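Local coordinates for protein beta-lactamase OXA-2 (Salmonella typhimurium, PDB 1K38) that hydrolyses beta-lactam antibiotics, oxacillin among them, as a class D serine beta-lactamase that confers drug resistance, at residues A[149-152]-A[153-157]; A[231-234]-A[235-239]. All coordinates share one frame; numbering follows the deposited sequence.

Interaction 1: A[149-152]-A[153-157]; sequences EQIA and FLRKL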
ATOM      1  N   GLU A 149       2.770 -17.338 -16.707  1.00 15.13           N
ATOM      2  CA  GLU A 149       3.066 -17.894 -15.392  1.00 14.96           C
ATOM      3  C   GLU A 149       3.206 -16.779 -14.349  1.00 15.52           C
ATOM      4  O   GLU A 149       2.872 -16.971 -13.178  1.00 15.58           O
ATOM      5  CB  GLU A 149       4.333 -18.748 -15.458  1.00 15.93           C
ATOM      6  CG  GLU A 149       4.143 -20.016 -16.274  1.00 16.99           C
ATOM      7  CD  GLU A 149       5.387 -20.871 -16.336  1.00 17.47           C
ATOM      8  OE1 GLU A 149       6.470 -20.323 -16.617  1.00 16.81           O
ATOM      9  OE2 GLU A 149       5.279 -22.096 -16.115  1.00 22.00           O
ATOM     10  N   GLN A 150       3.694 -15.615 -14.772  1.00 14.90           N
ATOM     11  CA  GLN A 150       3.820 -14.485 -13.851  1.00 13.26           C
ATOM     12  C   GLN A 150       2.419 -14.061 -13.417  1.00 13.14           C
ATOM     13  O   GLN A 150       2.191 -13.744 -12.250  1.00 13.76           O
ATOM     14  CB  GLN A 150       4.523 -13.300 -14.526  1.00 13.84           C
ATOM     15  CG  GLN A 150       6.007 -13.526 -14.808  1.00 14.76           C
ATOM     16  CD  GLN A 150       6.925 -12.843 -13.804  1.00 14.77           C
ATOM     17  OE1 GLN A 150       6.561 -12.647 -12.640  1.00 16.21           O
ATOM     18  NE2 GLN A 150       8.128 -12.484 -14.251  1.00 13.79           N
ATOM     19  N   ILE A 151       1.481 -14.046 -14.363  1.00 12.78           N
ATOM     20  CA  ILE A 151       0.105 -13.662 -14.052  1.00 13.16           C
ATOM     21  C   ILE A 151      -0.470 -14.619 -13.014  1.00 12.38           C
ATOM     22  O   ILE A 151      -1.039 -14.187 -12.015  1.00 13.57           O
ATOM     23  CB  ILE A 151      -0.792 -13.695 -15.316  1.00 13.91           C
ATOM     24  CG1 ILE A 151      -0.365 -12.597 -16.299  1.00 16.01           C
ATOM     25  CG2 ILE A 151      -2.254 -13.528 -14.918  1.00 16.43           C
ATOM     26  CD1 ILE A 151      -0.722 -11.190 -15.867  1.00 15.81           C
ATOM     27  N   ALA A 152      -0.314 -15.918 -13.249  1.00 14.32           N
ATOM     28  CA  ALA A 152      -0.834 -16.914 -12.318  1.00 14.62           C
ATOM     29  C   ALA A 152      -0.247 -16.721 -10.924  1.00 14.32           C
ATOM     30  O   ALA A 152      -0.961 -16.813  -9.926  1.00 16.72           O
ATOM     31  CB  ALA A 152      -0.534 -18.320 -12.830  1.00 14.88           C
ATOM     32  N   PHE A 153       1.052 -16.452 -10.855  1.00 14.32           N
ATOM     33  CA  PHE A 153       1.715 -16.236  -9.578  1.00 14.27           C
ATOM     34  C   PHE A 153       1.185 -14.982  -8.883  1.00 14.56           C
ATOM     35  O   PHE A 153       0.883 -15.006  -7.690  1.00 15.71           O
ATOM     36  CB  PHE A 153       3.226 -16.103  -9.779  1.00 13.97           C
ATOM     37  CG  PHE A 153       3.949 -15.617  -8.560  1.00 13.99           C
ATOM     38  CD1 PHE A 153       4.109 -16.448  -7.456  1.00 15.40           C
ATOM     39  CD2 PHE A 153       4.427 -14.310  -8.494  1.00 14.68           C
ATOM     40  CE1 PHE A 153       4.730 -15.988  -6.304  1.00 15.42           C
ATOM     41  CE2 PHE A 153       5.050 -13.839  -7.344  1.00 16.29           C
ATOM     42  CZ  PHE A 153       5.200 -14.683  -6.244  1.00 16.80           C
ATOM     43  N   LEU A 154       1.072 -13.886  -9.630  1.00 12.58           N
ATOM     44  CA  LEU A 154       0.587 -12.630  -9.065  1.00 12.74           C
ATOM     45  C   LEU A 154      -0.829 -12.742  -8.516  1.00 13.31           C
ATOM     46  O   LEU A 154      -1.154 -12.141  -7.491  1.00 13.55           O
ATOM     47  CB  LEU A 154       0.643 -11.521 -10.122  1.00 12.81           C
ATOM     48  CG  LEU A 154       2.052 -11.112 -10.563  1.00 12.61           C
ATOM     49  CD1 LEU A 154       1.954 -10.207 -11.784  1.00 14.71           C
ATOM     50  CD2 LEU A 154       2.782 -10.406  -9.418  1.00 14.86           C
ATOM     51  N   ARG A 155      -1.677 -13.505  -9.200  1.00 13.11           N
ATOM     52  CA  ARG A 155      -3.053 -13.668  -8.749  1.00 13.97           C
ATOM     53  C   ARG A 155      -3.102 -14.400  -7.412  1.00 14.35           C
ATOM     54  O   ARG A 155      -3.939 -14.087  -6.560  1.00 15.64           O
ATOM     55  CB  ARG A 155      -3.869 -14.404  -9.813  1.00 14.66           C
ATOM     56  CG  ARG A 155      -3.941 -13.619 -11.106  1.00 20.26           C
ATOM     57  CD  ARG A 155      -4.682 -14.367 -12.192  1.00 25.38           C
ATOM     58  NE  ARG A 155      -6.115 -14.100 -12.171  1.00 29.24           N
ATOM     59  CZ  ARG A 155      -6.933 -14.418 -13.169  1.00 32.38           C
ATOM     60  NH1 ARG A 155      -6.449 -15.013 -14.253  1.00 32.00           N
ATOM     61  NH2 ARG A 155      -8.225 -14.128 -13.095  1.00 33.19           N
ATOM     62  N   LYS A 156      -2.200 -15.358  -7.217  1.00 15.45           N
ATOM     63  CA  LYS A 156      -2.157 -16.091  -5.954  1.00 15.98           C
ATOM     64  C   LYS A 156      -1.731 -15.149  -4.827  1.00 15.77           C
ATOM     65  O   LYS A 156      -2.309 -15.169  -3.741  1.00 15.41           O
ATOM     66  CB  LYS A 156      -1.203 -17.283  -6.056  1.00 16.78           C
ATOM     67  CG  LYS A 156      -1.740 -18.396  -6.951  1.00 19.50           C
ATOM     68  CD  LYS A 156      -0.875 -19.646  -6.921  1.00 25.06           C
ATOM     69  CE  LYS A 156       0.458 -19.431  -7.602  1.00 28.24           C
ATOM     70  NZ  LYS A 156       1.161 -20.733  -7.794  1.00 32.02           N
ATOM     71  N   LEU A 157      -0.732 -14.313  -5.094  1.00 14.12           N
ATOM     72  CA  LEU A 157      -0.256 -13.346  -4.106  1.00 14.51           C
ATOM     73  C   LEU A 157      -1.392 -12.391  -3.730  1.00 14.07           C
ATOM     74  O   LEU A 157      -1.618 -12.093  -2.557  1.00 14.84           O
ATOM     75  CB  LEU A 157       0.922 -12.543  -4.678  1.00 14.16           C
ATOM     76  CG  LEU A 157       1.470 -11.412  -3.798  1.00 13.71           C
ATOM     77  CD1 LEU A 157       1.946 -11.973  -2.461  1.00 15.35           C
ATOM     78  CD2 LEU A 157       2.625 -10.711  -4.518  1.00 13.81           C
TER
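Arg-155 lies one helical turn beyond Ile-151 and runs out past it, and its side chain can be followed atom by atom. Arg-155 CB starts 3.6 Å from Ile-151 O. A chi1 of -62° sets Arg-155 CG beside its own backbone N, over the preceding turn and 3.1 Å from that same Ile-151 O, which also accepts the Arg-155 N-H at 3.0 Å. Arg-155 CD moves on to the Ile-151 side chain and meets Ile-151 CG2 at 3.7 Å, the two side chains crossing at a slant. The chain then bends toward Glu-28, whose carboxylate forms a salt bridge with Arg-155 NH2. The stem lies along the preceding turn and also touches Phe-211 and Ala-26 of the sheet, while the charge is met by Glu-28.

Leu-154 repeats the first step over Gln-150: its CG sits 3.1 Å from Gln-150 O, the acceptor of the Leu-154 N-H at 2.9 Å. Phe-153 takes the other course. Its CG is anti to its backbone N (chi1 169°), which carries the ring off the preceding turn to an edge-to-face meeting with Tyr-125. The backbone bond from Lys-156 N to Ala-152 O is weak at 3.3 Å.

Gln-150 NE2 is hydrogen-bonded to OG1 of Thr-52, the residue after Ser-51, the predicted acylated serine. Ile-151 and Leu-154 meanwhile press on strands of the central sheet. This is an amphipathic alpha-helix with i to i+4 pairing, here helix 147-158 of the penicillin-recognising fold, packed between the sheet and the neighbourhood of the active-site serine.

Interaction 2: A[231-234]-A[235-239]; sequences IVRA and ILRSI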
ATOM      1  N   ILE A 231       4.475   1.095 -22.651  1.00 16.32           N
ATOM      2  CA  ILE A 231       3.560   0.203 -23.349  1.00 15.02           C
ATOM      3  C   ILE A 231       2.428  -0.277 -22.439  1.00 15.08           C
ATOM      4  O   ILE A 231       1.259  -0.218 -22.813  1.00 14.83           O
ATOM      5  CB  ILE A 231       4.322  -1.010 -23.932  1.00 15.09           C
ATOM      6  CG1 ILE A 231       5.339  -0.511 -24.966  1.00 17.59           C
ATOM      7  CG2 ILE A 231       3.345  -1.993 -24.573  1.00 15.45           C
ATOM      8  CD1 ILE A 231       6.338  -1.559 -25.418  1.00 16.59           C
ATOM      9  N   VAL A 232       2.768  -0.746 -21.242  1.00 14.54           N
ATOM     10  CA  VAL A 232       1.742  -1.220 -20.324  1.00 14.38           C
ATOM     11  C   VAL A 232       0.750  -0.125 -19.952  1.00 14.84           C
ATOM     12  O   VAL A 232      -0.463  -0.346 -19.968  1.00 14.34           O
ATOM     13  CB  VAL A 232       2.358  -1.780 -19.025  1.00 13.57           C
ATOM     14  CG1 VAL A 232       1.245  -2.167 -18.052  1.00 15.47           C
ATOM     15  CG2 VAL A 232       3.218  -2.992 -19.341  1.00 14.66           C
ATOM     16  N   ARG A 233       1.255   1.055 -19.611  1.00 14.45           N
ATOM     17  CA  ARG A 233       0.370   2.146 -19.236  1.00 14.86           C
ATOM     18  C   ARG A 233      -0.563   2.544 -20.375  1.00 15.82           C
ATOM     19  O   ARG A 233      -1.734   2.833 -20.139  1.00 15.87           O
ATOM     20  CB  ARG A 233       1.179   3.355 -18.758  1.00 16.07           C
ATOM     21  CG  ARG A 233       1.834   3.150 -17.396  1.00 17.20           C
ATOM     22  CD  ARG A 233       2.668   4.359 -17.001  1.00 19.12           C
ATOM     23  NE  ARG A 233       3.320   4.188 -15.703  1.00 20.90           N
ATOM     24  CZ  ARG A 233       2.751   4.469 -14.535  1.00 22.07           C
ATOM     25  NH1 ARG A 233       1.512   4.944 -14.493  1.00 22.39           N
ATOM     26  NH2 ARG A 233       3.421   4.269 -13.406  1.00 21.84           N
ATOM     27  N   ALA A 234      -0.051   2.550 -21.604  1.00 15.98           N
ATOM     28  CA  ALA A 234      -0.873   2.907 -22.759  1.00 16.72           C
ATOM     29  C   ALA A 234      -2.008   1.897 -22.901  1.00 16.93           C
ATOM     30  O   ALA A 234      -3.163   2.266 -23.119  1.00 16.29           O
ATOM     31  CB  ALA A 234      -0.029   2.928 -24.026  1.00 16.66           C
ATOM     32  N   ILE A 235      -1.672   0.617 -22.772  1.00 16.13           N
ATOM     33  CA  ILE A 235      -2.672  -0.437 -22.878  1.00 17.40           C
ATOM     34  C   ILE A 235      -3.675  -0.369 -21.724  1.00 16.70           C
ATOM     35  O   ILE A 235      -4.886  -0.446 -21.944  1.00 17.28           O
ATOM     36  CB  ILE A 235      -1.992  -1.828 -22.932  1.00 16.36           C
ATOM     37  CG1 ILE A 235      -1.215  -1.950 -24.248  1.00 18.28           C
ATOM     38  CG2 ILE A 235      -3.031  -2.942 -22.805  1.00 17.83           C
ATOM     39  CD1 ILE A 235      -0.433  -3.242 -24.408  1.00 18.37           C
ATOM     40  N   LEU A 236      -3.183  -0.208 -20.498  1.00 16.79           N
ATOM     41  CA  LEU A 236      -4.078  -0.125 -19.351  1.00 16.95           C
ATOM     42  C   LEU A 236      -5.037   1.058 -19.501  1.00 15.75           C
ATOM     43  O   LEU A 236      -6.224   0.947 -19.200  1.00 16.85           O
ATOM     44  CB  LEU A 236      -3.280   0.004 -18.052  1.00 17.61           C
ATOM     45  CG  LEU A 236      -2.506  -1.245 -17.618  1.00 16.42           C
ATOM     46  CD1 LEU A 236      -1.812  -0.979 -16.289  1.00 18.47           C
ATOM     47  CD2 LEU A 236      -3.466  -2.426 -17.493  1.00 18.97           C
ATOM     48  N   ARG A 237      -4.525   2.188 -19.976  1.00 16.75           N
ATOM     49  CA  ARG A 237      -5.380   3.352 -20.169  1.00 18.32           C
ATOM     50  C   ARG A 237      -6.447   3.064 -21.229  1.00 19.54           C
ATOM     51  O   ARG A 237      -7.599   3.485 -21.085  1.00 19.65           O
ATOM     52  CB  ARG A 237      -4.557   4.579 -20.588  1.00 18.14           C
ATOM     53  CG  ARG A 237      -3.703   5.193 -19.476  1.00 21.63           C
ATOM     54  CD  ARG A 237      -3.205   6.585 -19.864  1.00 25.46           C
ATOM     55  NE  ARG A 237      -2.343   6.566 -21.045  1.00 29.75           N
ATOM     56  CZ  ARG A 237      -1.037   6.308 -21.020  1.00 31.58           C
ATOM     57  NH1 ARG A 237      -0.424   6.053 -19.871  1.00 32.09           N
ATOM     58  NH2 ARG A 237      -0.341   6.299 -22.150  1.00 30.81           N
ATOM     59  N   SER A 238      -6.077   2.333 -22.279  1.00 19.33           N
ATOM     60  CA  SER A 238      -7.024   2.023 -23.350  1.00 20.51           C
ATOM     61  C   SER A 238      -8.211   1.190 -22.875  1.00 20.93           C
ATOM     62  O   SER A 238      -9.277   1.224 -23.489  1.00 22.57           O
ATOM     63  CB  SER A 238      -6.317   1.316 -24.518  1.00 21.05           C
ATOM     64  OG  SER A 238      -6.057  -0.048 -24.244  1.00 21.73           O
ATOM     65  N   ILE A 239      -8.035   0.433 -21.795  1.00 20.75           N
ATOM     66  CA  ILE A 239      -9.140  -0.360 -21.263  1.00 21.04           C
ATOM     67  C   ILE A 239      -9.614   0.222 -19.935  1.00 21.95           C
ATOM     68  O   ILE A 239     -10.223  -0.466 -19.115  1.00 21.76           O
ATOM     69  CB  ILE A 239      -8.761  -1.851 -21.078  1.00 21.51           C
ATOM     70  CG1 ILE A 239      -7.634  -2.003 -20.054  1.00 21.98           C
ATOM     71  CG2 ILE A 239      -8.344  -2.442 -22.416  1.00 21.72           C
ATOM     72  CD1 ILE A 239      -7.312  -3.453 -19.732  1.00 21.59           C
TER
HETATM   73  O   HOH W   1      -0.383   6.148 -16.642  1.00 40.20           O
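A single water is gripped by both Arg-233 and Arg-237, accepting from Arg-233 NH1 at 3.1 Å and from Arg-237 NH1 at 3.2 Å. It lies in the plane of each guanidinium, at the edge, and so bridges two like charges whose NH1 atoms stand 5.8 Å apart. Arg-233 reaches it with a chain extended from CG to NE, and its charge is also met by salt bridges to Glu-229 and Glu-179. Arg-237 instead bends at chi3 (-62°) and folds back over the preceding turn. One face of its guanidinium covers Arg-233 O and Ala-234 CA, both toward the rim, while Arg-237 NH1 comes 3.3 Å from Arg-233 CB. Arg-233 O itself takes the Arg-237 backbone N-H.

On another side of the helix the pairs are apolar. Val-232 and Leu-236 run alongside each other, pointing the same way, with CG1 of the valine 3.7 Å from CD1 of the leucine; Ile-231 and Ile-235 do likewise, Ile-231 CG2 to Ile-235 CD1 at 4.0 Å. The backbone bond between Leu-236 N and Val-232 O is short, 2.8 Å.

The helix ends here. Ser-238 turns its OG between backbone N and carbonyl carbon (chi1 77°), and the hydroxyl gives its proton to a lone pair of Ile-235 O at 2.6 Å, in the carbonyl plane. That oxygen also accepts from Ile-239 N, where the backbone leaves helical angles.

Helix 226-238 thus lies between the sheet and helix 11-16: Val-232 and Leu-236 press on Phe-212 of strand 208-217, Ile-235 touches both Ile-23 of strand 21-27 and Phe-13, and Phe-13 belongs to helix 11-16, which also packs on Ala-234.

Overall arrangement
Interactions 1 and 2 are both i to i+4 contacts within single helices, their centres 20 Å apart and their nearest atoms about 9 Å apart, without touching. Both helices lean on strands 21-27 and 208-217: 147-158 through residues such as Ala-26 and Phe-211, 226-238 through Ile-23 and Phe-212. Interaction 1 has its centre nearer that of the chain, about 10 Å against 17 Å, yet is only partly buried; its Gln-150 bonds to the residue after the predicted acylated serine, while Glu-149 and Arg-155 form salt bridges within the chain. Interaction 2 is mostly buried, with exposed Arg-237 and Ser-238, a water-bridged arginine pair, and Arg-233 packing on Arg-182 of the second subunit.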